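Local coordinates for protein PLP-Dependent L-Arginine Hydroxylase MppP (Streptomyces wadayamensis, PDB 6C9B) that oxidises L-arginine with pyridoxal phosphate as cofactor, giving 4-hydroxy-2-ketoarginine and 2-ketoarginine, and belongs to an aminotransferase family, at residues 111-116 / 160-165; 189-194 / 305-310. All coordinates share one frame; numbering follows the deposited sequence.

Contact 1: 111-116 / 160-165; sequences VHPTFD and NPTGRV. With EGV ((4S)-5-carbamimidamido-4-hydroxy-2-oxopentanoic acid), chain F.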
# COMPACT_ATOMS: atom_id res chain seq x y z
N VAL B 111 11.37 -15.87 13.34
CA VAL B 111 11.40 -17.27 12.89
C VAL B 111 12.14 -17.38 11.56
O VAL B 111 12.07 -16.50 10.70
CB VAL B 111 9.98 -17.84 12.81
CG1 VAL B 111 9.12 -17.10 11.77
CG2 VAL B 111 10.03 -19.33 12.51
N HIS B 112 12.89 -18.47 11.41
CA HIS B 112 13.75 -18.68 10.26
C HIS B 112 13.56 -20.13 9.83
O HIS B 112 13.70 -21.04 10.66
CB HIS B 112 15.20 -18.40 10.65
CG HIS B 112 16.19 -18.57 9.54
ND1 HIS B 112 17.04 -19.66 9.46
CD2 HIS B 112 16.47 -17.79 8.48
CE1 HIS B 112 17.80 -19.53 8.38
NE2 HIS B 112 17.48 -18.40 7.78
N PRO B 113 13.23 -20.41 8.56
CA PRO B 113 12.95 -19.49 7.47
C PRO B 113 11.60 -18.82 7.63
O PRO B 113 10.77 -19.27 8.43
CB PRO B 113 12.96 -20.40 6.25
CG PRO B 113 12.37 -21.68 6.80
CD PRO B 113 13.00 -21.81 8.17
N THR B 114 11.38 -17.75 6.87
CA THR B 114 10.05 -17.17 6.75
C THR B 114 10.04 -16.33 5.48
O THR B 114 11.07 -16.17 4.81
CB THR B 114 9.63 -16.39 8.01
OG1 THR B 114 8.19 -16.27 8.05
CG2 THR B 114 10.27 -15.04 8.12
N PHE B 115 8.88 -15.80 5.14
CA PHE B 115 8.75 -14.97 3.95
C PHE B 115 9.70 -13.77 4.06
O PHE B 115 9.71 -13.07 5.09
CB PHE B 115 7.29 -14.52 3.80
CG PHE B 115 7.07 -13.52 2.71
CD1 PHE B 115 7.73 -13.64 1.50
CD2 PHE B 115 6.19 -12.47 2.91
CE1 PHE B 115 7.52 -12.71 0.48
CE2 PHE B 115 5.96 -11.54 1.90
CZ PHE B 115 6.64 -11.66 0.69
N ASP B 116 10.52 -13.56 3.04
CA ASP B 116 11.73 -12.76 3.25
C ASP B 116 11.42 -11.29 3.40
O ASP B 116 12.25 -10.57 3.99
CB ASP B 116 12.79 -13.00 2.14
CG ASP B 116 12.37 -12.51 0.72
OD1 ASP B 116 11.18 -12.27 0.47
OD2 ASP B 116 13.27 -12.39 -0.13
N ASN B 160 5.16 -19.40 6.38
CA ASN B 160 5.44 -19.37 4.94
C ASN B 160 6.94 -19.43 4.86
O ASN B 160 7.60 -18.47 5.28
CB ASN B 160 4.89 -18.09 4.33
CG ASN B 160 5.15 -17.97 2.86
OD1 ASN B 160 5.78 -18.84 2.24
ND2 ASN B 160 4.61 -16.93 2.28
N PRO B 161 7.57 -20.50 4.36
CA PRO B 161 7.03 -21.48 3.41
C PRO B 161 6.67 -22.86 3.93
O PRO B 161 6.24 -23.74 3.17
CB PRO B 161 8.19 -21.60 2.41
CG PRO B 161 9.40 -21.52 3.31
CD PRO B 161 9.04 -20.49 4.35
N THR B 162 6.81 -23.10 5.23
CA THR B 162 6.80 -24.45 5.74
C THR B 162 5.42 -24.95 6.15
O THR B 162 5.25 -26.16 6.34
CB THR B 162 7.68 -24.57 6.97
OG1 THR B 162 7.05 -23.84 8.03
CG2 THR B 162 9.10 -24.04 6.71
N GLY B 163 4.46 -24.06 6.32
CA GLY B 163 3.14 -24.41 6.83
C GLY B 163 3.08 -24.74 8.30
O GLY B 163 2.01 -25.12 8.79
N ARG B 164 4.18 -24.64 9.03
CA ARG B 164 4.18 -25.08 10.41
C ARG B 164 3.33 -24.15 11.25
O ARG B 164 3.46 -22.93 11.15
CB ARG B 164 5.62 -25.11 10.94
CG ARG B 164 5.85 -26.00 12.14
CD ARG B 164 7.09 -26.87 11.93
NE ARG B 164 7.59 -27.40 13.20
CZ ARG B 164 8.86 -27.70 13.46
NH1 ARG B 164 9.81 -27.54 12.54
NH2 ARG B 164 9.18 -28.16 14.66
N VAL B 165 2.49 -24.72 12.11
CA VAL B 165 1.53 -23.95 12.88
C VAL B 165 1.99 -23.90 14.33
O VAL B 165 2.23 -24.94 14.95
CB VAL B 165 0.13 -24.57 12.81
CG1 VAL B 165 -0.85 -23.86 13.72
CG2 VAL B 165 -0.38 -24.55 11.38
C10 EGV F . 4.50 -15.24 -1.46
C02 EGV F . 4.50 -10.30 -2.50
C03 EGV F . 5.90 -8.65 -1.25
C06 EGV F . 4.07 -11.37 -1.53
C07 EGV F . 4.81 -12.67 -1.91
C09 EGV F . 4.59 -13.83 -0.90
N01 EGV F . 5.81 -9.73 -2.18
N04 EGV F . 7.17 -8.10 -0.94
N05 EGV F . 4.82 -8.20 -0.65
O08 EGV F . 2.71 -11.56 -1.62
O11 EGV F . 4.16 -16.11 -0.69
O12 EGV F . 4.74 -15.49 -2.66
O13 EGV F . 4.49 -13.65 0.31
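The backbones of Thr114 and Asn160 come closest here, their CA atoms 5.4 Å apart, where the loop following strand 107-112 meets the one following strand 152-156. Each loop carries a cis-proline, Pro113 and Pro161. The main-chain O of Asn160 receives a CA-H...O contact from Thr114 CA at 3.1 Å, while Thr114 OG1 bonds to Asn159 and Thr156. Pro113 lies across Thr162 at about a right angle, with CG 4.0 Å from Thr162 CG2. Thr162 OG1 accepts from Arg164 N, forming an ST turn in the Asn-Pro-Thr-Gly sequence, and also bonds to Glu134. Phe115 CG stands anti to its backbone N (chi1 172°), and the ring presents one face to the bound keto acid. Ketone oxygen O13 of EGV lies over that face, 3.0 Å from Phe115 CZ, while EGV C09 sits above it but offset toward the rim. Asn160 ND2 donates to carboxylate O11 of EGV at 3.1 Å. The same nitrogen is hydrogen-bonded to O3 of the cofactor-modified lysine at position 221. One amide thus touches product and cofactor together, which, as in related aminotransferases, probably helps tune the electronic state of the pyridoxal ring.

Contact 2: 189-194 / 305-310; sequences TSFRGF and SRSSVE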
# COMPACT_ATOMS: atom_id res chain seq x y z
N THR B 189 -0.19 -13.77 10.44
CA THR B 189 -1.13 -14.89 10.30
C THR B 189 -1.79 -14.93 8.92
O THR B 189 -2.93 -15.38 8.77
CB THR B 189 -2.18 -14.83 11.42
OG1 THR B 189 -2.84 -13.56 11.39
CG2 THR B 189 -1.49 -14.97 12.79
N SER B 190 -1.06 -14.51 7.89
CA SER B 190 -1.57 -14.52 6.52
C SER B 190 -2.17 -15.86 6.11
O SER B 190 -3.17 -15.90 5.38
CB SER B 190 -0.43 -14.16 5.57
OG SER B 190 -0.87 -14.23 4.22
N PHE B 191 -1.53 -16.96 6.50
CA PHE B 191 -1.96 -18.28 6.07
C PHE B 191 -3.01 -18.89 7.00
O PHE B 191 -3.35 -20.07 6.84
CB PHE B 191 -0.75 -19.23 5.97
CG PHE B 191 0.09 -19.09 4.71
CD1 PHE B 191 -0.21 -18.19 3.71
CD2 PHE B 191 1.18 -19.95 4.53
CE1 PHE B 191 0.58 -18.12 2.55
CE2 PHE B 191 1.96 -19.88 3.40
CZ PHE B 191 1.65 -18.97 2.39
N ARG B 192 -3.52 -18.12 7.96
CA ARG B 192 -4.45 -18.65 8.96
C ARG B 192 -5.58 -19.46 8.32
O ARG B 192 -5.91 -20.55 8.77
CB ARG B 192 -5.04 -17.52 9.79
CG ARG B 192 -5.91 -18.03 10.94
CD ARG B 192 -6.72 -16.93 11.58
NE ARG B 192 -5.94 -15.94 12.32
CZ ARG B 192 -5.39 -16.13 13.52
NH1 ARG B 192 -4.80 -15.11 14.12
NH2 ARG B 192 -5.41 -17.32 14.11
N GLY B 193 -6.21 -18.91 7.27
CA GLY B 193 -7.41 -19.54 6.75
C GLY B 193 -7.20 -20.93 6.16
O GLY B 193 -8.16 -21.70 6.05
N PHE B 194 -5.96 -21.28 5.81
CA PHE B 194 -5.71 -22.57 5.19
C PHE B 194 -5.69 -23.75 6.16
O PHE B 194 -5.90 -24.89 5.73
CB PHE B 194 -4.39 -22.56 4.42
CG PHE B 194 -4.43 -21.72 3.21
CD1 PHE B 194 -5.22 -22.07 2.12
CD2 PHE B 194 -3.73 -20.53 3.17
CE1 PHE B 194 -5.26 -21.25 1.01
CE2 PHE B 194 -3.79 -19.72 2.06
CZ PHE B 194 -4.54 -20.08 1.00
N SER B 305 2.03 -30.07 5.95
CA SER B 305 1.57 -28.72 5.64
C SER B 305 0.20 -28.75 4.97
O SER B 305 -0.09 -29.61 4.13
CB SER B 305 2.55 -28.01 4.71
OG SER B 305 2.11 -26.67 4.46
N ARG B 306 -0.63 -27.77 5.34
CA ARG B 306 -1.90 -27.51 4.67
C ARG B 306 -1.92 -26.14 4.00
O ARG B 306 -2.98 -25.70 3.54
CB ARG B 306 -3.04 -27.65 5.67
CG ARG B 306 -3.07 -29.04 6.28
CD ARG B 306 -4.20 -29.28 7.22
NE ARG B 306 -4.88 -30.52 6.87
CZ ARG B 306 -5.59 -31.26 7.71
NH1 ARG B 306 -5.71 -30.90 8.98
NH2 ARG B 306 -6.17 -32.38 7.28
N SER B 307 -0.78 -25.47 3.90
CA SER B 307 -0.77 -24.14 3.32
C SER B 307 -0.81 -24.22 1.80
O SER B 307 -0.69 -25.29 1.18
CB SER B 307 0.47 -23.38 3.78
OG SER B 307 1.54 -23.66 2.91
N SER B 308 -0.97 -23.06 1.18
CA SER B 308 -1.16 -22.96 -0.26
C SER B 308 0.14 -22.91 -1.03
O SER B 308 0.12 -22.61 -2.22
CB SER B 308 -1.99 -21.72 -0.61
OG SER B 308 -1.30 -20.54 -0.20
N VAL B 309 1.26 -23.16 -0.38
CA VAL B 309 2.54 -23.29 -1.06
C VAL B 309 3.19 -24.59 -0.61
O VAL B 309 2.91 -25.11 0.47
CB VAL B 309 3.45 -22.08 -0.80
CG1 VAL B 309 2.79 -20.80 -1.31
CG2 VAL B 309 3.78 -21.93 0.72
N GLU B 310 4.07 -25.12 -1.46
CA GLU B 310 4.66 -26.43 -1.22
C GLU B 310 6.15 -26.40 -1.55
O GLU B 310 6.53 -26.13 -2.69
CB GLU B 310 3.95 -27.50 -2.08
CG GLU B 310 4.53 -28.89 -2.02
CD GLU B 310 4.17 -29.66 -0.74
OE1 GLU B 310 3.58 -29.07 0.20
OE2 GLU B 310 4.50 -30.85 -0.67
O HOH W 1 -5.64 -25.84 3.13
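Ser308 sets its CB over one face of the Phe194 ring, 3.4 Å above the plane and displaced toward the rim. The line from Ser308 CB to the ring centroid is 25° off the normal, a CH-pi contact that falls nearest Phe194 CZ. Ser308 OG occupies the position between its backbone N and carbonyl carbon (chi1 62°) and approaches the same end of the ring, 3.5 Å from Phe194 CE2. The Phe191 ring obliquely meets the residues before and after Ser308 in sequence, Ser307 and Val309. Its CD2 meets Ser307 CB at 3.6 Å, and its CE2 meets Val309 CG2 at 3.8 Å, the side chains of Phe191 and Val309 crossing at about a right angle. A tight backbone turn, where Phe194 N bonds to Phe191 O, brings both phenylalanines against one short run of chain. That run is folded by its own serines: Ser305 OG accepts from Ser307 N in an ST turn, and Ser307 OG accepts a weak bond from Val309 N. A bridging water donates to Phe194 O at 2.8 Å and to Arg306 O at 2.7 Å. The Phe191 side chain lies about 5 Å from the bound keto acid and touches Asn160, so the contact flanks the product pocket. Helix 256-291 packs against Phe194 through Leu277 and Ile281, and Ile281 also touches Ser308. His278 of the same helix bonds to Gly193 O, while its Arg285 bonds to Ser307 O. Thr189 is backbone hydrogen-bonded to Ile216 of strand 212-218, in the seven-stranded sheet; Glu310 pairs with Ile353 of strand 350-354. The contact therefore seats the loop after strand 184-188 of the large sheet against the entry to strand 309-314 of the five-stranded sheet.

From the N terminus, the chain runs through strand 107-112, and contact 1 closes a loop of 43 residues that returns after strand 152-156. Contact 2 then closes a longer one of 110 residues, from the end of strand 184-188 to the start of strand 309-314, passing through helix 256-291. The two closures lie in series, neither nested nor crossed. Their centres are 10 Å apart and they touch directly: Asn160 CB packs on Phe191 CE2, and Gly163 CA on Ser305 OG. Contact 1 joins neighbouring parallel strands of the seven-stranded sheet at the product site; contact 2 joins the loop at the C-terminal end of the next parallel strand, 184-188, to the five-stranded sheet.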